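Long-range contact in Sts-2 protein (Mus musculus, PDB 3D4I), which acts through its C-terminal 2H-phosphatase (PGM-like) domain as an acid-dependent phosphatase and, as a whole protein, interferes with CBL-mediated down-regulation of receptor-type tyrosine kinases: residues 91-96 with 197-202. Residues are numbered along the deposited sequence; the frame is centred on the assembly and turned at random.
Sequences AVFASP and TLIVSH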
# COMPACT_ATOMS: atom_id res chain seq x y z
N ALA A 91 -6.81 1.50 24.45
CA ALA A 91 -7.92 2.36 24.09
C ALA A 91 -7.63 3.03 22.76
O ALA A 91 -6.48 3.21 22.38
CB ALA A 91 -8.19 3.40 25.17
N VAL A 92 -8.71 3.36 22.05
CA VAL A 92 -8.61 4.11 20.81
C VAL A 92 -9.74 5.09 20.63
O VAL A 92 -10.93 4.77 20.81
CB VAL A 92 -8.21 3.28 19.51
CG1 VAL A 92 -7.89 1.82 19.77
CG2 VAL A 92 -9.13 3.51 18.31
N PHE A 93 -9.31 6.32 20.37
CA PHE A 93 -10.18 7.42 20.08
C PHE A 93 -9.95 7.79 18.62
O PHE A 93 -8.81 7.70 18.13
CB PHE A 93 -9.86 8.59 21.00
CG PHE A 93 -10.07 8.29 22.46
CD1 PHE A 93 -9.12 7.57 23.18
CD2 PHE A 93 -11.23 8.71 23.12
CE1 PHE A 93 -9.31 7.26 24.54
CE2 PHE A 93 -11.42 8.42 24.48
CZ PHE A 93 -10.46 7.70 25.18
N ALA A 94 -11.02 8.17 17.93
CA ALA A 94 -10.88 8.61 16.54
C ALA A 94 -11.71 9.86 16.30
O ALA A 94 -12.81 10.01 16.84
CB ALA A 94 -11.34 7.49 15.57
N SER A 95 -11.20 10.73 15.45
CA SER A 95 -11.98 11.77 14.82
C SER A 95 -13.20 11.19 14.08
O SER A 95 -13.12 10.10 13.51
CB SER A 95 -11.09 12.54 13.85
OG SER A 95 -11.86 13.23 12.88
N PRO A 96 -14.35 11.90 14.12
CA PRO A 96 -15.57 11.40 13.44
C PRO A 96 -15.47 11.29 11.88
O PRO A 96 -16.35 10.66 11.25
CB PRO A 96 -16.64 12.42 13.86
CG PRO A 96 -15.86 13.71 14.12
CD PRO A 96 -14.58 13.19 14.79
N THR A 197 -2.84 4.51 24.52
CA THR A 197 -4.07 4.96 23.91
C THR A 197 -3.78 5.51 22.51
O THR A 197 -2.92 6.37 22.33
CB THR A 197 -4.73 6.07 24.75
OG1 THR A 197 -5.08 5.54 26.03
CG2 THR A 197 -5.99 6.64 24.06
N LEU A 198 -4.53 5.04 21.51
CA LEU A 198 -4.38 5.59 20.14
C LEU A 198 -5.32 6.77 19.93
O LEU A 198 -6.47 6.72 20.33
CB LEU A 198 -4.62 4.50 19.10
CG LEU A 198 -3.91 3.12 19.26
CD1 LEU A 198 -4.23 2.23 18.04
CD2 LEU A 198 -2.42 3.25 19.40
N ILE A 199 -4.80 7.83 19.32
CA ILE A 199 -5.56 9.00 18.95
C ILE A 199 -5.46 9.07 17.43
O ILE A 199 -4.45 9.52 16.89
CB ILE A 199 -4.98 10.31 19.59
CG1 ILE A 199 -4.90 10.23 21.14
CG2 ILE A 199 -5.76 11.56 19.13
CD1 ILE A 199 -6.20 9.98 21.86
N VAL A 200 -6.49 8.61 16.73
CA VAL A 200 -6.42 8.48 15.27
C VAL A 200 -7.14 9.68 14.68
O VAL A 200 -8.37 9.80 14.80
CB VAL A 200 -7.08 7.19 14.77
CG1 VAL A 200 -6.92 7.08 13.23
CG2 VAL A 200 -6.46 5.96 15.48
N SER A 201 -6.38 10.56 14.04
CA SER A 201 -6.89 11.90 13.75
C SER A 201 -6.19 12.45 12.52
O SER A 201 -5.82 11.68 11.60
CB SER A 201 -6.70 12.79 15.00
OG SER A 201 -7.27 14.08 14.83
N HIS A 202 -6.01 13.77 12.50
CA HIS A 202 -5.58 14.56 11.36
C HIS A 202 -4.16 15.03 11.58
O HIS A 202 -3.66 14.93 12.69
CB HIS A 202 -6.51 15.78 11.23
CG HIS A 202 -7.96 15.39 11.12
ND1 HIS A 202 -8.56 15.10 9.91
CD2 HIS A 202 -8.90 15.17 12.07
CE1 HIS A 202 -9.83 14.76 10.12
NE2 HIS A 202 -10.05 14.77 11.43
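F93 and T197 meet on one face of two neighbouring parallel strands, 91-94 and 197-201. CG2 of T197 stands at the edge of the F93 ring, near its plane, 3.4 Å from CD1. It lies anti to the T197 backbone N (OG1 takes the place beside N, chi1 -63°), and this brings the methyl to the ring. CD1 of I199 reaches F93 obliquely and touches both CB and CD1 of the phenylalanine. The register pairs A91 with T197 and F93 with I199, and all four share this face. On the other face V92 and L198 lie side by side and point the same way, with their CB atoms 3.8 Å apart. A94 and V200 continue this row, and L108 of helix 98-111 packs on V92.

Four backbone bonds join the strands. L198 N donates to A91 O, and F93 N to L198 O at 2.9 Å, almost straight at 177°. V200 N then donates to F93 O, and S95 N to V200 O.

Past the strand ends, S95 OG and H202 NE2 share a hydrogen bond of 2.8 Å. With OG anti to the S95 backbone N (chi1 159°), the hydroxyl is turned to the imidazole edge, near the ring plane. It also makes a weak hydrogen bond with A97 N. The F126 ring meets H202 at a steep angle. S201 OG is held by I125 O.

The pair belongs to the central sheet of the histidine phosphatase fold, where 196-201 lies between 89-94 and 11-16. The serine and histidine lie just beyond the C-terminal ends of these parallel strands. Histidine phosphatases have their active site at this end of the sheet, consistent with a place in or near the pocket.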